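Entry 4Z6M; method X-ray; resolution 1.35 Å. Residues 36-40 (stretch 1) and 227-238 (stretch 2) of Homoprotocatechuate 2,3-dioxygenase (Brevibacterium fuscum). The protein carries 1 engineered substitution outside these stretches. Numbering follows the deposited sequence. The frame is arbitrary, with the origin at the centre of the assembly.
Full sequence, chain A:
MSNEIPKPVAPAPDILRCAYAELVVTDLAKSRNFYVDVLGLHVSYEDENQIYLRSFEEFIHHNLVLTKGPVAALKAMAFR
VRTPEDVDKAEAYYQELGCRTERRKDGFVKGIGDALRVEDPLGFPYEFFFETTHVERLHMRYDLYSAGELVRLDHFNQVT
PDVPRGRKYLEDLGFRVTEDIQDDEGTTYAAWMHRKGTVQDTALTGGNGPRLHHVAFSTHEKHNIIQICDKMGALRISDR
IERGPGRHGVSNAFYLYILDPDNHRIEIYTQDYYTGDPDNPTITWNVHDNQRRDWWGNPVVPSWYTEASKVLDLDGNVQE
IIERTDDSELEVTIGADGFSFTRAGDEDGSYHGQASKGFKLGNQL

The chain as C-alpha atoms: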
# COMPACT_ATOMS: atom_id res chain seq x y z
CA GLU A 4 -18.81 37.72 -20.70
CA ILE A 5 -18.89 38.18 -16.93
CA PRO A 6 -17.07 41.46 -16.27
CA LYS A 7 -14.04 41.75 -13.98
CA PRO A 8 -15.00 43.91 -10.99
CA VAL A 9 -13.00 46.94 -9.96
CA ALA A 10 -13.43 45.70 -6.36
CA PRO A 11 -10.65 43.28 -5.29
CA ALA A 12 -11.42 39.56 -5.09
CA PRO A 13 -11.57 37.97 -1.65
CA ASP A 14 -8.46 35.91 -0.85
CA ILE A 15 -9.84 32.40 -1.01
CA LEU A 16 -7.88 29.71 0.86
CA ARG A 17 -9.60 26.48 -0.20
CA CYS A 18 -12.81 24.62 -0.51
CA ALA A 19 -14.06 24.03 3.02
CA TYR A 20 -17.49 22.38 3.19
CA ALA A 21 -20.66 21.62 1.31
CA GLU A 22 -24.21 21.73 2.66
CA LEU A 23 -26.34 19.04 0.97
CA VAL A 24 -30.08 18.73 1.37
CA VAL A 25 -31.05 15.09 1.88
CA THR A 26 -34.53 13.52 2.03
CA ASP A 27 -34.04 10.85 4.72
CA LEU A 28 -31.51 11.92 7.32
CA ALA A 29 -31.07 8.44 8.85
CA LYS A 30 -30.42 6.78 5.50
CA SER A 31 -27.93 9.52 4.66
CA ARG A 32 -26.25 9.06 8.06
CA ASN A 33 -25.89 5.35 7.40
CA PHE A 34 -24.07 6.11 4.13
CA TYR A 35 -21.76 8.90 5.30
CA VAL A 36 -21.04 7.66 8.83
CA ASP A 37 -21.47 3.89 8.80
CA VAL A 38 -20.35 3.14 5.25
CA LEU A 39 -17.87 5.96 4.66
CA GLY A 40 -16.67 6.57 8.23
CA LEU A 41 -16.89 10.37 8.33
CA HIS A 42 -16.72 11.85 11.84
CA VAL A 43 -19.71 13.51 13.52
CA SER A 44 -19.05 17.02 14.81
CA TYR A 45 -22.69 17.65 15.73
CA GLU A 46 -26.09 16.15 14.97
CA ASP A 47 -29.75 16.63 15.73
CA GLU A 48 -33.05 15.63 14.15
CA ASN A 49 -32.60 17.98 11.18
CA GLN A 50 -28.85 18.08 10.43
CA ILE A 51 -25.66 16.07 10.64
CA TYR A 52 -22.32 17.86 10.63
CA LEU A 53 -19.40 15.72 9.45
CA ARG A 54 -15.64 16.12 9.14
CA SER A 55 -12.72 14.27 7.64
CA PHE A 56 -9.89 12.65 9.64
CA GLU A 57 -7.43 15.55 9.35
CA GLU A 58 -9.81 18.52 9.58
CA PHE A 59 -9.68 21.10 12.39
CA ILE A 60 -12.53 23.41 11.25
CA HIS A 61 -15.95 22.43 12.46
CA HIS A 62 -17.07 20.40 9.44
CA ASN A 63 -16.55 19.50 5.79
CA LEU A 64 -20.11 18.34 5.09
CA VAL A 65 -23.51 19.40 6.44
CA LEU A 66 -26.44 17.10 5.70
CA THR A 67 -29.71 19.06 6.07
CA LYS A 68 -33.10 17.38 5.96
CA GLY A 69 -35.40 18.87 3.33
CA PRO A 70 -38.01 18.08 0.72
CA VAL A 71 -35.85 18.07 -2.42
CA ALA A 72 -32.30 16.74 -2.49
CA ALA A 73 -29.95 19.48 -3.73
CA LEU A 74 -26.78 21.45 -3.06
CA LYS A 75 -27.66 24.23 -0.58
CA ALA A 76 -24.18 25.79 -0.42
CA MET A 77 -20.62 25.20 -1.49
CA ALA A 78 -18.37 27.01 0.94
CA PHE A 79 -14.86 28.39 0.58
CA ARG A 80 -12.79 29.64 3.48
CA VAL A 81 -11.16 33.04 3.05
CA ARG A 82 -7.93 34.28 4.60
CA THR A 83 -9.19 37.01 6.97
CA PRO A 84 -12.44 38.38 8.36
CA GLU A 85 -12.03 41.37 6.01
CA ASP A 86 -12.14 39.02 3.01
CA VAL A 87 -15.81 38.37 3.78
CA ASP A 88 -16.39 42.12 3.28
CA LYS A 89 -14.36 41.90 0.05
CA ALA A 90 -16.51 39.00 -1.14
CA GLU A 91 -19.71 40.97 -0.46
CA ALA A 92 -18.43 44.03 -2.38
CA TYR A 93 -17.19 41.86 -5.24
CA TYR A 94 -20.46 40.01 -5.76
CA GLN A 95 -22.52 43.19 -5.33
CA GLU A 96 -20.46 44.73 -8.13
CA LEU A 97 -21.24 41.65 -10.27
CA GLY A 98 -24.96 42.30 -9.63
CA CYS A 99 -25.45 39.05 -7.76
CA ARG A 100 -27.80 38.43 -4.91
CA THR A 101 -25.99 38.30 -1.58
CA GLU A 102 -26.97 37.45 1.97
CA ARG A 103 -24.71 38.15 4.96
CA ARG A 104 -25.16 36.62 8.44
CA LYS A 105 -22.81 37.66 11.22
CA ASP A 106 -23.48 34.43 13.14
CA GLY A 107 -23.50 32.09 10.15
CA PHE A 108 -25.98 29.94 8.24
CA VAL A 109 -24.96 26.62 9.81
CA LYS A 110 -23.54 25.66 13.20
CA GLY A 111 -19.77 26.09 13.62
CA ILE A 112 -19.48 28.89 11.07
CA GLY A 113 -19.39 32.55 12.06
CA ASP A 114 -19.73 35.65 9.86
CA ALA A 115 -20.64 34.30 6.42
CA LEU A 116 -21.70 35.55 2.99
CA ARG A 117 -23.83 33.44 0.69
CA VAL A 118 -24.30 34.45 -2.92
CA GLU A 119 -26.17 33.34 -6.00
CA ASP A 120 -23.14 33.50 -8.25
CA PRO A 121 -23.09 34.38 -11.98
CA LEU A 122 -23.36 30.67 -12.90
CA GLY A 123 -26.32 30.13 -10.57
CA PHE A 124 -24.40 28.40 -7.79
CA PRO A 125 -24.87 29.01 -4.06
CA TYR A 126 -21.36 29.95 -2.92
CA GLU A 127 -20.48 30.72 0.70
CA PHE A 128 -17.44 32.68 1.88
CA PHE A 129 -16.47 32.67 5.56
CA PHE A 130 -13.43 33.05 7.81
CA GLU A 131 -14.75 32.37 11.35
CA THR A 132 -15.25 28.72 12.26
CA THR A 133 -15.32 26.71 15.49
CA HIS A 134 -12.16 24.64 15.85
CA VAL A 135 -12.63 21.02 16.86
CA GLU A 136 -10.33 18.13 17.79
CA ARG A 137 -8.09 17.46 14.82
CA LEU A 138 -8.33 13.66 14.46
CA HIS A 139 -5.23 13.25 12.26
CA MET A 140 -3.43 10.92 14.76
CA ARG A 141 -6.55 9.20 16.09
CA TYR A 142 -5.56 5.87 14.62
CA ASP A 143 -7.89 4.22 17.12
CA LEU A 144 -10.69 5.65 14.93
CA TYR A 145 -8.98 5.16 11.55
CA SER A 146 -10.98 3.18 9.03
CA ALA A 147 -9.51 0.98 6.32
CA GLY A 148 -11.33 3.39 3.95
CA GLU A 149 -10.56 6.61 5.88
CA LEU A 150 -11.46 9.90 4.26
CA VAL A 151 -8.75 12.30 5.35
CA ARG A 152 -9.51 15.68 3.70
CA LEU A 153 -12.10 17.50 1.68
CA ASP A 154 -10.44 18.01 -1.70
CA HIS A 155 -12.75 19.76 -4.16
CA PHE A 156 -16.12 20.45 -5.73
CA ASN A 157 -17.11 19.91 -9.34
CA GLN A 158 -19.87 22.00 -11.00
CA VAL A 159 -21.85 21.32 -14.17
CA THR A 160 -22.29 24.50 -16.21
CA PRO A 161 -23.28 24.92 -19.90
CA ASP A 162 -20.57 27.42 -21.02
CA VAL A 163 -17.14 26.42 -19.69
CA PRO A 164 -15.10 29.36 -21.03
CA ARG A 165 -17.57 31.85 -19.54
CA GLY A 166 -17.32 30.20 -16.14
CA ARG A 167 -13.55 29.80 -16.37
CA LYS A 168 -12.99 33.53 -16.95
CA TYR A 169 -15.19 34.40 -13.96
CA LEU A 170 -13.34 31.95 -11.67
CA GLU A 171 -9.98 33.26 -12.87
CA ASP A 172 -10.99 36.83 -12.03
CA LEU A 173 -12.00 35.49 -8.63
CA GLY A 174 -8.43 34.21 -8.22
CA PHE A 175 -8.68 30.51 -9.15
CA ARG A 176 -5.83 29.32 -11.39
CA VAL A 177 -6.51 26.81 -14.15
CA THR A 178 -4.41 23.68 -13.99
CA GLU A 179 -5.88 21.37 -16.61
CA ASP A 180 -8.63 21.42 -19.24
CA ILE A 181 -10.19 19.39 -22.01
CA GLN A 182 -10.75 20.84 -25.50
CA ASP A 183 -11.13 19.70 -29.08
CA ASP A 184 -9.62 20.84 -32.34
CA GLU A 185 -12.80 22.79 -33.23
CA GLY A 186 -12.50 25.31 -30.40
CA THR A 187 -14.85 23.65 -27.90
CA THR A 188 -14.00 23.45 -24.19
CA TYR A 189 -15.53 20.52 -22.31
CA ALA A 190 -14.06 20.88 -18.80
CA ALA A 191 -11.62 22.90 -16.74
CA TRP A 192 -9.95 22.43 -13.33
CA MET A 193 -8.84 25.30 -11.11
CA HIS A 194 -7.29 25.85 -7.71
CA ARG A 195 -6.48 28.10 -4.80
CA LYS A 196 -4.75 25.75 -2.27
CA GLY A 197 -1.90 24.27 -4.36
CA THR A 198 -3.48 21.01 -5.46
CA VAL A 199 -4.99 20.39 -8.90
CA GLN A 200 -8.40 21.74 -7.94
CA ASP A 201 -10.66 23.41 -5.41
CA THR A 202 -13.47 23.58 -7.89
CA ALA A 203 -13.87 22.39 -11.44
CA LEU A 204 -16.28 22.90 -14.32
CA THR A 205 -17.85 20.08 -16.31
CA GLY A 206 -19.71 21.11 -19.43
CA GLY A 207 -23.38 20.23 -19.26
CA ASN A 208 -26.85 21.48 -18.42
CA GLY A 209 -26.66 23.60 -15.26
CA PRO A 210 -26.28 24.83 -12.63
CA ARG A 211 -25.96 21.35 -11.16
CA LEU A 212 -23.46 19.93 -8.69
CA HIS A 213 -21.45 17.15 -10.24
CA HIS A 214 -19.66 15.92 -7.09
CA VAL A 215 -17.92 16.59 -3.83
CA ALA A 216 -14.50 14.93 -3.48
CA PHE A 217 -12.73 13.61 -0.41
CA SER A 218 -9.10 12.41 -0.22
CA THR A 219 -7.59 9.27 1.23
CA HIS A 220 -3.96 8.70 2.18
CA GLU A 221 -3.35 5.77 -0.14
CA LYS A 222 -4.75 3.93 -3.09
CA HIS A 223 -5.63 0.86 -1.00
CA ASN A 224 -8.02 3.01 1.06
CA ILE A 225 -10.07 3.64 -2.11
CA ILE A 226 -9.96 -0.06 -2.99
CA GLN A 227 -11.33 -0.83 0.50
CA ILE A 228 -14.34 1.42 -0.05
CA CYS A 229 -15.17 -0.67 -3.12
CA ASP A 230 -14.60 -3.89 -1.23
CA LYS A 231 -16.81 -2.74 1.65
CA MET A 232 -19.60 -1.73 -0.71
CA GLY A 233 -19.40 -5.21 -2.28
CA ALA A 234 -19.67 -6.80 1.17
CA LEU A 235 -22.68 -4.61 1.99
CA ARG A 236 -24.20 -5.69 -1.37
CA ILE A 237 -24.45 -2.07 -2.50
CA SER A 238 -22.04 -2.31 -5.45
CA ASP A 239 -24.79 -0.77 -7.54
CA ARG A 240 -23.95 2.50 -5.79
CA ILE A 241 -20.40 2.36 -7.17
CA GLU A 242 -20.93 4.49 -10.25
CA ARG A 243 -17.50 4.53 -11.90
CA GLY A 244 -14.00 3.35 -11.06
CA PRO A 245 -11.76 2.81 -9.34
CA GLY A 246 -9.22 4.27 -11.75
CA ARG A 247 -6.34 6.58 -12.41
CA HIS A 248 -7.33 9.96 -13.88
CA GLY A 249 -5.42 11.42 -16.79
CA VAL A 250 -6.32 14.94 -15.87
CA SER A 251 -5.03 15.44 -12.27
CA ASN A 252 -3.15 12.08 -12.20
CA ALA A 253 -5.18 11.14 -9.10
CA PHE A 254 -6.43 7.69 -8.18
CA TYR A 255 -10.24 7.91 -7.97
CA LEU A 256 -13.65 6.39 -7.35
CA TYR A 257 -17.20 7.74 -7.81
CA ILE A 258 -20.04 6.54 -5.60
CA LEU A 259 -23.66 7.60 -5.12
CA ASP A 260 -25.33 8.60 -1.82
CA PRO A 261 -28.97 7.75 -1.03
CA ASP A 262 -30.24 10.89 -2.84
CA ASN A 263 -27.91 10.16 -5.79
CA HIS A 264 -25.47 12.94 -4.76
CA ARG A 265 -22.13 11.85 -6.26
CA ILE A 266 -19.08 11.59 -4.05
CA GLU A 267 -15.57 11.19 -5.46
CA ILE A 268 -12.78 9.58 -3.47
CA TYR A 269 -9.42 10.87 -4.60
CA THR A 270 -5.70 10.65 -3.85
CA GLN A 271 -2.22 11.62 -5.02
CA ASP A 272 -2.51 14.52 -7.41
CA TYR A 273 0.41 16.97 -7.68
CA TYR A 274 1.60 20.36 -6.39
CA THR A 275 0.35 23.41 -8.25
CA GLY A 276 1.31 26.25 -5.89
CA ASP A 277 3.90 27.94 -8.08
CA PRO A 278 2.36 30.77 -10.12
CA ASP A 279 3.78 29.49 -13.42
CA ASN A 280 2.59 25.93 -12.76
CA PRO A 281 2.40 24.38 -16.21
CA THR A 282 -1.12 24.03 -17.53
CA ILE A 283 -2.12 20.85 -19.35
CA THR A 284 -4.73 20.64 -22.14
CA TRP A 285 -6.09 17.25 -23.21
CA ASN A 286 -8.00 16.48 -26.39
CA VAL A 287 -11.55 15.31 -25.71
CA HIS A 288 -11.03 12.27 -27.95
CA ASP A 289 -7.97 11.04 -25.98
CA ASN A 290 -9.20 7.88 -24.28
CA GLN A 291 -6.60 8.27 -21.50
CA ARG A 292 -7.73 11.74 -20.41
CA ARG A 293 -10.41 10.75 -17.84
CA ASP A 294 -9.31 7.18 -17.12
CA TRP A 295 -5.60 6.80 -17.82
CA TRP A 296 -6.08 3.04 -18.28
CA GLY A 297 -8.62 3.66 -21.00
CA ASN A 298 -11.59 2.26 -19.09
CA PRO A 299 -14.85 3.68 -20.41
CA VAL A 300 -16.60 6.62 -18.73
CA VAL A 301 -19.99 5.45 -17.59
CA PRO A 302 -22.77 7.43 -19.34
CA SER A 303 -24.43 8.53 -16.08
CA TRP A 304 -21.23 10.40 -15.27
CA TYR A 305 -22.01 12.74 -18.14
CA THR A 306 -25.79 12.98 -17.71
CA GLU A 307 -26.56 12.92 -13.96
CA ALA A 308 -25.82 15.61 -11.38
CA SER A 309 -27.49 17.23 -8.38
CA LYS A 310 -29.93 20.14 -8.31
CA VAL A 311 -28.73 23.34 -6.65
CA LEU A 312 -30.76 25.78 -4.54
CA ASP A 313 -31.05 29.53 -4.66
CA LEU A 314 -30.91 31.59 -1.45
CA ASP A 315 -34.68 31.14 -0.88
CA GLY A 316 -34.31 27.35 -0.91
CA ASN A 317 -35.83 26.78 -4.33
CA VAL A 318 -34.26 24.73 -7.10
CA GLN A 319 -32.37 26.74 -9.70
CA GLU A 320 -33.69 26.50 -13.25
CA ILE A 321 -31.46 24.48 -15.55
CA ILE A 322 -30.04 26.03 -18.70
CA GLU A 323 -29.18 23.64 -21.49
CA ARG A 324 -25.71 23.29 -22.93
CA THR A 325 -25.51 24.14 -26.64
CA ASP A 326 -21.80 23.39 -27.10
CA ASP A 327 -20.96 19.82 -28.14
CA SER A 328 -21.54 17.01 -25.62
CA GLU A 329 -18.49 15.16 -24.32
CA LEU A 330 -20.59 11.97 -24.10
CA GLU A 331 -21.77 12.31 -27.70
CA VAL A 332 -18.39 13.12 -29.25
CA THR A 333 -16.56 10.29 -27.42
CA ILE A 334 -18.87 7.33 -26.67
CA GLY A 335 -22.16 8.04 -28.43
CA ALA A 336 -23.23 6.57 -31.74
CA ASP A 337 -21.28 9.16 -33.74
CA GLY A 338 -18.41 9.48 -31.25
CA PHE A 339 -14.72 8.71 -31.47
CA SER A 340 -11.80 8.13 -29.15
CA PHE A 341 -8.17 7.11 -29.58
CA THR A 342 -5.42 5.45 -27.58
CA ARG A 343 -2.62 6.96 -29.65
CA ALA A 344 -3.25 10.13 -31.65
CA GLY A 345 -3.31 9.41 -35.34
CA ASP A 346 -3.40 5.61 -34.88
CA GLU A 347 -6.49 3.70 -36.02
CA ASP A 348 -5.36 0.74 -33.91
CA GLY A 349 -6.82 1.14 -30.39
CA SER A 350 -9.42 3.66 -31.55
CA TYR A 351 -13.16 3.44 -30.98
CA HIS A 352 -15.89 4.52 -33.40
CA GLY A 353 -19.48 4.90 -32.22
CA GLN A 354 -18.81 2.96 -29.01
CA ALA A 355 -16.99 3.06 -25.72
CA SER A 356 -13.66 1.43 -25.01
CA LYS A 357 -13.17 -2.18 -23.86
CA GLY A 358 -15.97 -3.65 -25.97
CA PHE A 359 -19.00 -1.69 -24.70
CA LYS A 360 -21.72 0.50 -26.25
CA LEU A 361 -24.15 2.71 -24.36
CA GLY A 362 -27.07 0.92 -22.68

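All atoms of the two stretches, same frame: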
# COMPACT_ATOMS: atom_id res chain seq x y z
N VAL A 36 -21.68 8.04 7.58
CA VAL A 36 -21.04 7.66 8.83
C VAL A 36 -20.73 6.18 8.81
O VAL A 36 -19.57 5.79 9.00
CB VAL A 36 -21.89 8.05 10.07
CG1 VAL A 36 -21.21 7.60 11.36
CG2 VAL A 36 -22.11 9.55 10.10
N ASP A 37 -21.73 5.32 8.65
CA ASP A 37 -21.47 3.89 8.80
C ASP A 37 -20.71 3.31 7.63
O ASP A 37 -19.77 2.55 7.84
CB ASP A 37 -22.74 3.11 9.08
CG ASP A 37 -23.39 3.54 10.36
OD1 ASP A 37 -22.65 3.81 11.33
OD2 ASP A 37 -24.61 3.61 10.40
N VAL A 38 -21.09 3.67 6.40
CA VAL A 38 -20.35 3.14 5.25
C VAL A 38 -19.03 3.87 5.07
O VAL A 38 -17.99 3.21 5.04
CB VAL A 38 -21.18 3.15 3.95
CG1 VAL A 38 -20.37 2.62 2.78
CG2 VAL A 38 -22.48 2.36 4.15
N LEU A 39 -19.06 5.19 5.02
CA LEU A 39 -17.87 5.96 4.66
C LEU A 39 -16.99 6.37 5.84
O LEU A 39 -15.85 6.78 5.63
CB LEU A 39 -18.22 7.18 3.82
CG LEU A 39 -18.81 6.85 2.44
CD1 LEU A 39 -19.02 8.18 1.73
CD2 LEU A 39 -17.91 5.93 1.62
N GLY A 40 -17.51 6.33 7.06
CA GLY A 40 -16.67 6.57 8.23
C GLY A 40 -16.36 8.03 8.54
O GLY A 40 -15.45 8.32 9.33
N GLN A 227 -10.52 -0.34 -0.62
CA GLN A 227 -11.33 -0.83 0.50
C GLN A 227 -12.76 -0.33 0.44
O GLN A 227 -13.68 -1.05 0.85
CB GLN A 227 -10.69 -0.49 1.83
CG GLN A 227 -11.61 -0.55 3.03
CD GLN A 227 -12.19 -1.93 3.35
OE1 GLN A 227 -11.73 -2.97 2.89
NE2 GLN A 227 -13.16 -1.93 4.25
N ILE A 228 -12.97 0.91 0.02
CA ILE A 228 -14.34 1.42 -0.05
C ILE A 228 -15.13 0.54 -1.02
O ILE A 228 -16.28 0.17 -0.75
CB ILE A 228 -14.37 2.90 -0.45
CG1 ILE A 228 -13.71 3.75 0.63
CG2 ILE A 228 -15.79 3.38 -0.71
CD1 ILE A 228 -13.41 5.18 0.26
N CYS A 229 -14.54 0.24 -2.17
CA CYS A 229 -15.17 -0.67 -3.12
C CYS A 229 -15.46 -2.03 -2.51
O CYS A 229 -16.58 -2.56 -2.62
CB CYS A 229 -14.27 -0.85 -4.35
SG CYS A 229 -13.95 0.64 -5.28
N ASP A 230 -14.45 -2.58 -1.83
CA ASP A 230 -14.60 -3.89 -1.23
C ASP A 230 -15.73 -3.91 -0.19
O ASP A 230 -16.50 -4.88 -0.13
CB ASP A 230 -13.29 -4.32 -0.58
CG ASP A 230 -12.19 -4.65 -1.59
OD1 ASP A 230 -12.49 -5.09 -2.71
OD2 ASP A 230 -11.01 -4.56 -1.17
N LYS A 231 -15.79 -2.87 0.63
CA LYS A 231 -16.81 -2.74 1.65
C LYS A 231 -18.22 -2.65 1.03
O LYS A 231 -19.16 -3.28 1.51
CB LYS A 231 -16.54 -1.55 2.56
CG LYS A 231 -17.52 -1.42 3.71
CD LYS A 231 -17.13 -0.31 4.67
CE LYS A 231 -18.02 -0.27 5.89
NZ LYS A 231 -17.64 0.83 6.80
N MET A 232 -18.33 -1.88 -0.05
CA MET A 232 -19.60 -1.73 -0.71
C MET A 232 -20.02 -3.07 -1.34
O MET A 232 -21.22 -3.41 -1.30
CB MET A 232 -19.60 -0.57 -1.70
CG MET A 232 -19.47 0.78 -0.99
SD MET A 232 -19.33 2.20 -2.07
CE MET A 232 -21.03 2.28 -2.66
N GLY A 233 -19.07 -3.85 -1.85
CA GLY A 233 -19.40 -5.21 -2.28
C GLY A 233 -19.92 -6.05 -1.11
O GLY A 233 -20.94 -6.76 -1.23
N ALA A 234 -19.23 -6.00 0.02
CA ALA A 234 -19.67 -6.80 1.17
C ALA A 234 -21.05 -6.40 1.68
O ALA A 234 -21.79 -7.25 2.17
CB ALA A 234 -18.65 -6.68 2.29
N LEU A 235 -21.36 -5.11 1.61
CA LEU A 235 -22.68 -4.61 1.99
C LEU A 235 -23.72 -4.83 0.90
O LEU A 235 -24.89 -4.44 1.07
CB LEU A 235 -22.58 -3.12 2.34
CG LEU A 235 -21.77 -2.83 3.62
CD1 LEU A 235 -21.54 -1.33 3.78
CD2 LEU A 235 -22.47 -3.37 4.85
N ARG A 236 -23.30 -5.41 -0.24
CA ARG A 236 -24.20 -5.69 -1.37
C ARG A 236 -24.86 -4.41 -1.86
O ARG A 236 -26.06 -4.40 -2.21
CB ARG A 236 -25.19 -6.81 -1.01
CG ARG A 236 -24.55 -8.19 -1.05
CD ARG A 236 -24.45 -8.73 -2.45
NE ARG A 236 -23.67 -9.95 -2.55
CZ ARG A 236 -23.47 -10.59 -3.69
NH1 ARG A 236 -24.07 -10.14 -4.79
NH2 ARG A 236 -22.70 -11.66 -3.76
N ILE A 237 -24.04 -3.36 -1.95
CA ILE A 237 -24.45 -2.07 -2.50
C ILE A 237 -23.49 -1.63 -3.62
O ILE A 237 -23.27 -0.44 -3.85
CB ILE A 237 -24.63 -0.96 -1.41
CG1 ILE A 237 -23.33 -0.76 -0.61
CG2 ILE A 237 -25.78 -1.29 -0.48
CD1 ILE A 237 -23.43 0.39 0.39
N SER A 238 -22.95 -2.61 -4.34
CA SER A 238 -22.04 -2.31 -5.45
C SER A 238 -22.73 -1.54 -6.57
O SER A 238 -22.06 -0.89 -7.37
CB SER A 238 -21.38 -3.58 -6.01
OG SER A 238 -22.36 -4.50 -6.48

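The most unusual feature of this contact is a lysine that bonds to backbone rather than to an acid. Lys231 runs fully extended, with all four chi angles t, so its long unbranched chain carries the ammonium to two consecutive carbonyls, to which it donates hydrogen bonds: NZ lies 2.9 Å from Asp37 O and 3.0 Å from Val38 O. Carbonyls near the C-terminal end of a helix carry partial negative charge, which suits a cationic donor. The carboxylate of Asp37 takes no part; its end leads away, and OD2 is hydrogen-bonded elsewhere in the structure.

In stretch 1, a wider turn of the pi type spans residues 36-38, and Gly40 N returns a weak bond to Val36 O (2.9 Å). Gly40 leaves helical geometry with positive phi (79°), a conformation glycine adopts easily.

Stretch 2 continues a regular helix through Ala234 and finishes in a Schellman motif. Arg236 has phi 58°; Ile237 N bonds to Met232 O and Arg236 N to Gly233 O, each at 2.9 Å. Leu235 and Ile237, on either side of Arg236 in sequence, both have CA-to-CB bonds toward stretch 1. The nearest CA pairs, Val38 CA to Met232 CA at 7.7 Å and Leu39 CA to Ile228 CA at 7.4 Å, leave room for side chains between the backbones.

Val38 is the apolar centre, with 84 Å² of the 255 Å² total. Its CG1 lies 4.3 Å from Met232 CG and 4.2 Å from Leu235 CD1, and CG2 is 3.8 Å from Leu235 CD1 and 4.3 Å from Ile237 CD1. Compact, branched valine thus meets three hydrophobic neighbours while its carbonyl serves the lysine. Leu39 starts away from stretch 2, but its longer side chain brings CD2 to 4.1 Å from Ile228 CG2. The apolar groups of Ile228, Met232, Leu235 and Ile237 need no polar partner.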